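Local atomic coordinates of UDP-N-acetylglucosamine pyrophosphorylase (Entamoeba histolytica, PDB entry 3OC9), a protein that probably catalyses the transfer of a uridylyl group from UTP to N-acetyl-alpha-D-glucosamine 1-phosphate, giving UDP-N-acetylglucosamine and diphosphate. Residues 209-214 / 322-327; 277-282 / 308-313; 29-34 / 90-95. All coordinates share one frame; numbering follows the deposited sequence. Where two conformers were deposited one is given.

Interaction 1 (209-214 / 322-327)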
loop_
_atom_site.group_PDB
_atom_site.type_symbol
_atom_site.label_atom_id
_atom_site.label_comp_id
_atom_site.label_asym_id
_atom_site.label_seq_id
_atom_site.Cartn_x
_atom_site.Cartn_y
_atom_site.Cartn_z
ATOM N N ILE A 209 -5.969 6.107 -14.057
ATOM C CA ILE A 209 -5.899 5.322 -12.804
ATOM C C ILE A 209 -6.066 3.828 -13.129
ATOM O O ILE A 209 -6.969 3.461 -13.930
ATOM C CB ILE A 209 -7.009 5.724 -11.754
ATOM C CG1 ILE A 209 -7.169 7.251 -11.644
ATOM C CG2 ILE A 209 -6.679 5.098 -10.344
ATOM C CD1 ILE A 209 -8.364 7.702 -10.749
ATOM N N CYS A 210 -5.213 2.980 -12.527
ATOM C CA CYS A 210 -5.394 1.521 -12.538
ATOM C C CYS A 210 -5.624 1.058 -11.069
ATOM O O CYS A 210 -4.709 1.193 -10.208
ATOM C CB CYS A 210 -4.177 0.816 -13.181
ATOM S SG CYS A 210 -4.290 -1.044 -13.266
ATOM N N ILE A 211 -6.814 0.506 -10.789
ATOM C CA ILE A 211 -7.236 0.137 -9.401
ATOM C C ILE A 211 -7.169 -1.393 -9.185
ATOM O O ILE A 211 -7.932 -2.121 -9.842
ATOM C CB ILE A 211 -8.713 0.600 -9.097
ATOM C CG1 ILE A 211 -8.905 2.093 -9.420
ATOM C CG2 ILE A 211 -9.096 0.314 -7.618
ATOM C CD1 ILE A 211 -10.430 2.593 -9.399
ATOM N N LYS A 212 -6.284 -1.869 -8.290
ATOM C CA LYS A 212 -6.262 -3.316 -7.913
ATOM C C LYS A 212 -7.434 -3.676 -6.966
ATOM O O LYS A 212 -7.735 -2.926 -6.023
ATOM C CB LYS A 212 -4.878 -3.759 -7.330
ATOM C CG LYS A 212 -3.834 -4.110 -8.461
ATOM C CD LYS A 212 -2.410 -4.393 -7.917
ATOM C CE LYS A 212 -1.527 -5.138 -8.956
ATOM N NZ LYS A 212 -0.120 -5.444 -8.399
ATOM N N ILE A 213 -8.099 -4.812 -7.232
ATOM C CA ILE A 213 -9.253 -5.260 -6.424
ATOM C C ILE A 213 -9.146 -6.742 -6.049
ATOM O O ILE A 213 -8.439 -7.519 -6.732
ATOM C CB ILE A 213 -10.667 -4.948 -7.103
ATOM C CG1 ILE A 213 -10.913 -5.759 -8.402
ATOM C CG2 ILE A 213 -10.822 -3.423 -7.377
ATOM C CD1 ILE A 213 -11.511 -7.233 -8.191
ATOM N N VAL A 214 -9.838 -7.113 -4.972
ATOM C CA VAL A 214 -10.108 -8.531 -4.656
ATOM C C VAL A 214 -11.619 -8.804 -4.818
ATOM O O VAL A 214 -12.452 -7.966 -4.448
ATOM C CB VAL A 214 -9.613 -8.939 -3.212
ATOM C CG1 VAL A 214 -8.075 -8.894 -3.121
ATOM C CG2 VAL A 214 -10.273 -8.045 -2.066
ATOM N N VAL A 322 -10.237 4.674 -16.703
ATOM C CA VAL A 322 -9.908 3.865 -15.493
ATOM C C VAL A 322 -9.941 2.367 -15.837
ATOM O O VAL A 322 -10.919 1.893 -16.454
ATOM C CB VAL A 322 -10.940 4.126 -14.342
ATOM C CG1 VAL A 322 -10.673 3.209 -13.110
ATOM C CG2 VAL A 322 -10.975 5.614 -13.929
ATOM N N SER A 323 -8.885 1.629 -15.485
ATOM C CA SER A 323 -8.890 0.166 -15.630
ATOM C C SER A 323 -8.950 -0.536 -14.244
ATOM O O SER A 323 -8.450 0.022 -13.239
ATOM C CB SER A 323 -7.682 -0.292 -16.482
ATOM O OG SER A 323 -6.429 0.081 -15.912
ATOM N N ILE A 324 -9.572 -1.730 -14.200
ATOM C CA ILE A 324 -9.767 -2.515 -12.960
ATOM C C ILE A 324 -9.016 -3.863 -13.081
ATOM O O ILE A 324 -9.304 -4.669 -13.980
ATOM C CB ILE A 324 -11.301 -2.762 -12.674
ATOM C CG1 ILE A 324 -12.115 -1.458 -12.770
ATOM C CG2 ILE A 324 -11.536 -3.463 -11.304
ATOM C CD1 ILE A 324 -11.606 -0.307 -11.868
ATOM N N PHE A 325 -8.057 -4.092 -12.177
ATOM C CA PHE A 325 -7.069 -5.228 -12.230
ATOM C C PHE A 325 -7.313 -6.202 -11.057
ATOM O O PHE A 325 -7.045 -5.859 -9.884
ATOM C CB PHE A 325 -5.650 -4.578 -12.166
ATOM C CG PHE A 325 -4.447 -5.517 -12.415
ATOM C CD1 PHE A 325 -4.121 -6.540 -11.528
ATOM C CD2 PHE A 325 -3.584 -5.272 -13.496
ATOM C CE1 PHE A 325 -2.968 -7.348 -11.727
ATOM C CE2 PHE A 325 -2.434 -6.066 -13.712
ATOM C CZ PHE A 325 -2.134 -7.111 -12.819
ATOM N N GLU A 326 -7.795 -7.422 -11.337
ATOM C CA GLU A 326 -8.017 -8.412 -10.241
ATOM C C GLU A 326 -6.719 -9.067 -9.718
ATOM O O GLU A 326 -5.914 -9.570 -10.525
ATOM C CB GLU A 326 -8.993 -9.543 -10.702
ATOM C CG GLU A 326 -9.331 -10.563 -9.552
ATOM C CD GLU A 326 -10.113 -11.821 -9.996
ATOM O OE1 GLU A 326 -10.402 -11.995 -11.209
ATOM O OE2 GLU A 326 -10.440 -12.647 -9.108
ATOM N N ILE A 327 -6.525 -9.085 -8.387
ATOM C CA ILE A 327 -5.432 -9.868 -7.751
ATOM C C ILE A 327 -5.969 -11.044 -6.911
ATOM O O ILE A 327 -7.114 -11.012 -6.460
ATOM C CB ILE A 327 -4.491 -8.975 -6.869
ATOM C CG1 ILE A 327 -5.294 -8.307 -5.731
ATOM C CG2 ILE A 327 -3.811 -7.918 -7.779
ATOM C CD1 ILE A 327 -4.448 -7.879 -4.495
#

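Interaction 2 (277-282 / 308-313). Unlike the reference sequence in segment 308-313: Ile-310 (reference Met).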
loop_
_atom_site.group_PDB
_atom_site.type_symbol
_atom_site.label_atom_id
_atom_site.label_comp_id
_atom_site.label_asym_id
_atom_site.label_seq_id
_atom_site.Cartn_x
_atom_site.Cartn_y
_atom_site.Cartn_z
ATOM N N TYR A 277 -7.909 19.686 -7.224
ATOM C CA TYR A 277 -9.272 19.237 -6.904
ATOM C C TYR A 277 -9.602 19.392 -5.418
ATOM O O TYR A 277 -8.831 18.954 -4.550
ATOM C CB TYR A 277 -9.421 17.764 -7.341
ATOM C CG TYR A 277 -10.831 17.165 -7.309
ATOM C CD1 TYR A 277 -11.732 17.390 -8.359
ATOM C CD2 TYR A 277 -11.236 16.334 -6.261
ATOM C CE1 TYR A 277 -13.022 16.822 -8.349
ATOM C CE2 TYR A 277 -12.529 15.753 -6.239
ATOM C CZ TYR A 277 -13.410 16.003 -7.293
ATOM O OH TYR A 277 -14.677 15.445 -7.284
ATOM N N GLN A 278 -10.739 20.035 -5.122
ATOM C CA GLN A 278 -11.207 20.203 -3.736
ATOM C C GLN A 278 -11.973 18.966 -3.226
ATOM O O GLN A 278 -13.106 18.696 -3.664
ATOM C CB GLN A 278 -12.087 21.467 -3.611
ATOM N N LEU A 279 -11.346 18.217 -2.310
ATOM C CA LEU A 279 -11.935 17.002 -1.716
ATOM C C LEU A 279 -12.946 17.298 -0.575
ATOM O O LEU A 279 -12.774 18.278 0.162
ATOM C CB LEU A 279 -10.808 16.058 -1.219
ATOM C CG LEU A 279 -9.866 15.478 -2.307
ATOM C CD1 LEU A 279 -8.589 14.874 -1.682
ATOM C CD2 LEU A 279 -10.560 14.412 -3.149
ATOM N N PRO A 280 -14.004 16.468 -0.431
ATOM C CA PRO A 280 -15.001 16.690 0.630
ATOM C C PRO A 280 -14.480 16.321 2.042
ATOM O O PRO A 280 -13.665 15.402 2.180
ATOM C CB PRO A 280 -16.175 15.800 0.207
ATOM C CG PRO A 280 -15.537 14.686 -0.591
ATOM C CD PRO A 280 -14.362 15.325 -1.299
ATOM N N TYR A 281 -14.925 17.046 3.080
ATOM C CA TYR A 281 -14.486 16.710 4.453
ATOM C C TYR A 281 -15.229 15.497 5.038
ATOM O O TYR A 281 -16.398 15.229 4.682
ATOM C CB TYR A 281 -14.580 17.937 5.408
ATOM C CG TYR A 281 -13.609 19.059 5.075
ATOM C CD1 TYR A 281 -12.224 18.856 5.128
ATOM C CD2 TYR A 281 -14.074 20.332 4.714
ATOM C CE1 TYR A 281 -11.328 19.882 4.813
ATOM C CE2 TYR A 281 -13.181 21.371 4.396
ATOM C CZ TYR A 281 -11.808 21.137 4.449
ATOM O OH TYR A 281 -10.912 22.155 4.137
ATOM N N HIS A 282 -14.531 14.739 5.892
ATOM C CA HIS A 282 -15.113 13.651 6.697
ATOM C C HIS A 282 -14.731 13.833 8.186
ATOM O O HIS A 282 -13.726 14.497 8.479
ATOM C CB HIS A 282 -14.561 12.284 6.239
ATOM C CG HIS A 282 -14.898 11.915 4.821
ATOM N ND1 HIS A 282 -15.913 11.036 4.501
ATOM C CD2 HIS A 282 -14.334 12.282 3.642
ATOM C CE1 HIS A 282 -15.968 10.886 3.185
ATOM N NE2 HIS A 282 -15.028 11.640 2.639
ATOM N N LYS A 308 -10.744 16.404 11.546
ATOM C CA LYS A 308 -11.255 16.752 10.198
ATOM C C LYS A 308 -10.309 16.215 9.104
ATOM O O LYS A 308 -9.162 16.672 9.011
ATOM C CB LYS A 308 -11.399 18.290 10.083
ATOM C CG LYS A 308 -11.875 18.795 8.729
ATOM C CD LYS A 308 -11.504 20.277 8.483
ATOM C CE LYS A 308 -12.240 21.217 9.412
ATOM N NZ LYS A 308 -11.948 22.661 9.086
ATOM N N GLU A 309 -10.786 15.266 8.279
ATOM C CA GLU A 309 -9.936 14.574 7.284
ATOM C C GLU A 309 -10.462 14.608 5.837
ATOM O O GLU A 309 -11.673 14.759 5.602
ATOM C CB GLU A 309 -9.702 13.096 7.683
ATOM C CG GLU A 309 -8.931 12.881 8.998
ATOM C CD GLU A 309 -8.670 11.405 9.333
ATOM O OE1 GLU A 309 -9.131 10.512 8.589
ATOM O OE2 GLU A 309 -8.008 11.135 10.367
ATOM N N ILE A 310 -9.539 14.452 4.878
ATOM C CA ILE A 310 -9.902 14.240 3.455
ATOM C C ILE A 310 -9.344 12.867 3.021
ATOM O O ILE A 310 -8.297 12.420 3.536
ATOM C CB ILE A 310 -9.410 15.407 2.518
ATOM C CG1 ILE A 310 -7.937 15.754 2.794
ATOM C CG2 ILE A 310 -10.322 16.691 2.659
ATOM C CD1 ILE A 310 -7.285 16.787 1.832
ATOM N N PHE A 311 -10.048 12.187 2.095
ATOM C CA PHE A 311 -9.783 10.761 1.723
ATOM C C PHE A 311 -9.305 10.646 0.249
ATOM O O PHE A 311 -9.921 11.231 -0.645
ATOM C CB PHE A 311 -11.074 9.911 1.877
ATOM C CG PHE A 311 -11.545 9.681 3.315
ATOM C CD1 PHE A 311 -10.743 9.994 4.422
ATOM C CD2 PHE A 311 -12.787 9.086 3.540
ATOM C CE1 PHE A 311 -11.192 9.750 5.737
ATOM C CE2 PHE A 311 -13.237 8.828 4.847
ATOM C CZ PHE A 311 -12.431 9.162 5.939
ATOM N N PHE A 312 -8.217 9.918 -0.016
ATOM C CA PHE A 312 -7.634 9.929 -1.361
ATOM C C PHE A 312 -8.594 9.369 -2.420
ATOM O O PHE A 312 -8.609 9.855 -3.548
ATOM C CB PHE A 312 -6.235 9.245 -1.432
ATOM C CG PHE A 312 -6.284 7.739 -1.437
ATOM C CD1 PHE A 312 -6.670 7.034 -2.588
ATOM C CD2 PHE A 312 -5.941 7.023 -0.291
ATOM C CE1 PHE A 312 -6.750 5.619 -2.587
ATOM C CE2 PHE A 312 -6.004 5.616 -0.277
ATOM C CZ PHE A 312 -6.408 4.916 -1.427
ATOM N N PHE A 313 -9.413 8.390 -2.037
ATOM C CA PHE A 313 -10.312 7.726 -3.013
ATOM C C PHE A 313 -11.485 8.588 -3.485
ATOM O O PHE A 313 -12.144 8.267 -4.491
ATOM C CB PHE A 313 -10.739 6.302 -2.557
ATOM C CG PHE A 313 -11.272 6.230 -1.143
ATOM C CD1 PHE A 313 -10.449 5.799 -0.099
ATOM C CD2 PHE A 313 -12.595 6.594 -0.854
ATOM C CE1 PHE A 313 -10.926 5.733 1.220
ATOM C CE2 PHE A 313 -13.095 6.522 0.468
ATOM C CZ PHE A 313 -12.252 6.098 1.508
HETATM O O HOH W 1 -12.230 13.478 0.843
#

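Interaction 3 (29-34 / 90-95)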
loop_
_atom_site.group_PDB
_atom_site.type_symbol
_atom_site.label_atom_id
_atom_site.label_comp_id
_atom_site.label_asym_id
_atom_site.label_seq_id
_atom_site.Cartn_x
_atom_site.Cartn_y
_atom_site.Cartn_z
ATOM N N GLU A 29 10.656 -2.688 -19.464
ATOM C CA GLU A 29 11.173 -1.640 -20.367
ATOM C C GLU A 29 10.979 -0.224 -19.797
ATOM O O GLU A 29 11.918 0.592 -19.779
ATOM C CB GLU A 29 10.535 -1.751 -21.765
ATOM C CG GLU A 29 10.961 -0.645 -22.761
ATOM C CD GLU A 29 12.405 -0.775 -23.229
ATOM O OE1 GLU A 29 12.951 -1.896 -23.201
ATOM O OE2 GLU A 29 12.994 0.250 -23.636
ATOM N N LEU A 30 9.767 0.075 -19.329
ATOM C CA LEU A 30 9.474 1.382 -18.724
ATOM C C LEU A 30 10.287 1.660 -17.440
ATOM O O LEU A 30 10.773 2.794 -17.248
ATOM C CB LEU A 30 7.948 1.557 -18.517
ATOM C CG LEU A 30 7.145 1.684 -19.830
ATOM C CD1 LEU A 30 5.630 1.473 -19.645
ATOM C CD2 LEU A 30 7.413 3.022 -20.535
ATOM N N ILE A 31 10.443 0.646 -16.576
ATOM C CA ILE A 31 11.292 0.766 -15.376
ATOM C C ILE A 31 12.753 1.076 -15.795
ATOM O O ILE A 31 13.375 1.988 -15.246
ATOM C CB ILE A 31 11.251 -0.518 -14.481
ATOM C CG1 ILE A 31 9.876 -0.694 -13.797
ATOM C CG2 ILE A 31 12.390 -0.511 -13.423
ATOM C CD1 ILE A 31 9.624 -2.124 -13.271
ATOM N N SER A 32 13.260 0.337 -16.789
ATOM C CA SER A 32 14.643 0.536 -17.303
ATOM C C SER A 32 14.924 1.941 -17.880
ATOM O O SER A 32 16.076 2.416 -17.828
ATOM C CB SER A 32 15.016 -0.562 -18.335
ATOM O OG SER A 32 14.540 -0.222 -19.635
ATOM N N GLN A 33 13.889 2.598 -18.419
ATOM C CA GLN A 33 13.983 3.953 -19.001
ATOM C C GLN A 33 13.855 5.092 -17.971
ATOM O O GLN A 33 13.885 6.276 -18.336
ATOM C CB GLN A 33 12.935 4.136 -20.118
ATOM C CG GLN A 33 13.211 3.319 -21.396
ATOM C CD GLN A 33 11.994 3.205 -22.332
ATOM O OE1 GLN A 33 10.872 3.569 -21.977
ATOM N NE2 GLN A 33 12.223 2.695 -23.537
ATOM N N GLY A 34 13.733 4.729 -16.692
ATOM C CA GLY A 34 13.538 5.707 -15.603
ATOM C C GLY A 34 12.164 6.371 -15.587
ATOM O O GLY A 34 12.018 7.529 -15.165
ATOM N N LYS A 90 22.878 -0.189 -17.851
ATOM C CA LYS A 90 23.762 -0.317 -16.676
ATOM C C LYS A 90 23.182 0.211 -15.359
ATOM O O LYS A 90 23.217 -0.491 -14.336
ATOM C CB LYS A 90 25.121 0.353 -16.933
ATOM N N ASN A 91 22.684 1.444 -15.373
ATOM C CA ASN A 91 22.162 2.058 -14.159
ATOM C C ASN A 91 20.655 2.221 -14.313
ATOM O O ASN A 91 20.189 2.975 -15.175
ATOM C CB ASN A 91 22.806 3.424 -13.882
ATOM C CG ASN A 91 24.314 3.345 -13.640
ATOM O OD1 ASN A 91 25.075 4.134 -14.207
ATOM N ND2 ASN A 91 24.747 2.410 -12.794
ATOM N N VAL A 92 19.906 1.489 -13.502
ATOM C CA VAL A 92 18.437 1.607 -13.491
ATOM C C VAL A 92 17.993 2.078 -12.093
ATOM O O VAL A 92 18.403 1.488 -11.084
ATOM C CB VAL A 92 17.777 0.254 -13.886
ATOM C CG1 VAL A 92 16.251 0.247 -13.599
ATOM C CG2 VAL A 92 18.038 -0.065 -15.364
ATOM N N MET A 93 17.163 3.130 -12.039
ATOM C CA MET A 93 16.751 3.739 -10.747
ATOM C C MET A 93 15.227 3.903 -10.612
ATOM O O MET A 93 14.596 4.468 -11.504
ATOM C CB MET A 93 17.471 5.098 -10.535
ATOM C CG MET A 93 17.231 5.767 -9.159
ATOM S SD MET A 93 18.338 7.164 -8.749
ATOM C CE MET A 93 19.844 6.300 -8.371
ATOM N N ILE A 94 14.661 3.408 -9.505
ATOM C CA ILE A 94 13.257 3.707 -9.108
ATOM C C ILE A 94 13.216 4.712 -7.929
ATOM O O ILE A 94 13.579 4.356 -6.816
ATOM C CB ILE A 94 12.462 2.400 -8.706
ATOM C CG1 ILE A 94 12.458 1.374 -9.846
ATOM C CG2 ILE A 94 10.991 2.757 -8.277
ATOM C CD1 ILE A 94 11.951 -0.054 -9.389
ATOM N N HIS A 95 12.774 5.951 -8.165
ATOM C CA HIS A 95 12.646 6.957 -7.085
ATOM C C HIS A 95 11.456 6.607 -6.137
ATOM O O HIS A 95 10.423 6.115 -6.609
ATOM C CB HIS A 95 12.524 8.384 -7.689
ATOM C CG HIS A 95 13.824 8.929 -8.231
ATOM N ND1 HIS A 95 14.763 9.547 -7.430
ATOM C CD2 HIS A 95 14.357 8.901 -9.478
ATOM C CE1 HIS A 95 15.811 9.894 -8.162
ATOM N NE2 HIS A 95 15.599 9.502 -9.408
HETATM O O HOH W 2 12.041 3.650 -13.348
HETATM O O HOH W 3 17.536 4.400 -16.918
#

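Interaction 1 (209-214 / 322-327)
Ile-209 O takes the N-H of Ser-323, and from there a ladder of five backbone bonds runs between 209-214 and 322-327 in parallel register. Ile-211 sits at its middle: its N gives to Ser-323 O at 3.0 Å, and its O receives Phe-325 N in an almost straight bond (177° at the hydrogen). Ile-213 repeats the pattern, with its N bonded to Phe-325 O and its O to Ile-327 N. Each residue from 209 to 213 pairs with one on 322-326, and several of the other backbone groups are satisfied outside the pair. Ile-324 N and Glu-326 N give to the hydroxyls of Thr-13 and Thr-14, while Cys-210, Lys-212 and Val-214 bond the backbones of Gly-265, Ile-263 and Gly-259.

On one face, Lys-212 and Phe-325 lie side by side. The lysine chain is extended beyond CG, and its CE makes an off-centre CH-pi contact with the ring, 4.2 Å from the Phe-325 centroid. The same CE is 3.8 Å from Ile-327 CG2, so the aliphatic part is packed in apolar atoms while NZ makes salt bridges to Glu-332 and Asp-195. Ser-323 OG bonds Ser-207 OG. On the opposite face Ile-211 CD1 touches Val-322 CG1 (3.8 Å). Parallel on this side and antiparallel to 258-261 and 263-267 on the other, strand 209-215 is part of the mixed central sheet of a GT-A-type nucleotidyltransferase fold.

Interaction 2 (277-282 / 308-313)
Chi1 of -63° at His-282 and -70° at Phe-311 sets each CG anti to its own carbonyl carbon, and the two rings meet in a face-to-face stack, next to the antiparallel two-stranded ribbon formed by 282-286 and 305-309. Their planes are 16° apart and their centroids 4.0 Å. Phe-311 CD2 lies over the centre of the imidazole, and His-282 CB also rests over the phenyl face. His-282 NE2 is hydrogen-bonded to Asp-314, a second hold on the imidazole.

His-282 and Glu-309 form a hydrogen-bonded antiparallel pair, Glu-309 N to His-282 O being almost straight and His-282 N to Glu-309 O somewhat bent. One residue back, Lys-308 CD lies over a face of the Tyr-281 ring, 3.9 Å from its centroid. The bend at chi3 places CE, and NZ beyond it remains 5.1 Å from that centroid, at most a weak cation-pi attraction. Ile-310 CG2 lies 3.8 Å from Tyr-281 CD1 and also packs against Leu-279 CB. Farther along, a water at the edge of the His-282 ring bridges the two segments, donating to Pro-280 O at 2.7 Å and accepting from Phe-311 N at 2.8 Å.

Interaction 3 (29-34 / 90-95)
Val-92 meets the last turn of helix 21-32 with both its methyl groups. CG1, anti to the backbone N (chi1 168°), packs against Ile-31 CG2 and also touches Ile-31 O. The first of these contacts, Val-92 CG1 to Ile-31 CG2, is 3.9 Å long. Val-92 CG2 reaches Ser-32 CA at 4.0 Å. The Ile-31 and Val-92 side chains cross at about a right angle. Ile-31 CG2 also touches Ile-94 CG1 (4.0 Å), so this one methyl spans two residues of 90-95.

Water supplies the polar links. One molecule donates to Ile-31 O and, over 3.3 Å, to Met-93 O; another donates to Ser-32 O and only weakly to Asn-91 O. Ile-31 O therefore has two donors, the water and Gly-34 N, which closes back on it.

The next layer is the helix end itself. Gly-34 has a positive phi of 71° and is the first residue to leave helical geometry, in a Schellman motif. Ser-32 OG turns back along the helix to give a 2.7 Å hydrogen bond to Glu-29 O, which also accepts Gln-33 N from the same face of its carbonyl plane. On the 90-95 side, Gln-80 OE1 accepts from Ile-94 N and Gln-124 NE2 donates to Ile-94 O, fixing the backbone where the Ile-94 side chain touches Leu-79 and Thr-36. Ile-31 packs likewise on Ala-83 and Thr-36. The contact thus joins a Schellman-capped helix C-terminus to the approach of strand 95-100, beside its parallel neighbour 36-41 in the alpha/beta core of the nucleotidyltransferase domain.

How the interactions relate
From the N terminus, interaction 3 comes first: the end of helix 21-32 meets the residues leading into strand 95-100, closing a loop that holds strand 36-41 and helix 68-87. It is complete before interaction 1 opens at strand 209-215. Interaction 1 closes a loop of 107 residues when strand 322-326 pairs alongside, and interaction 2 is nested inside it, joining the two ends of a smaller excursion of 25 residues. Interaction 1 pairs two strands of the mixed sheet, interaction 3 packs a helix end on the loop leading into another, and interaction 2 fastens the base of the separate two-stranded ribbon. No two touch; interactions 1 and 2 come closest, nearest atoms about 7 Å apart.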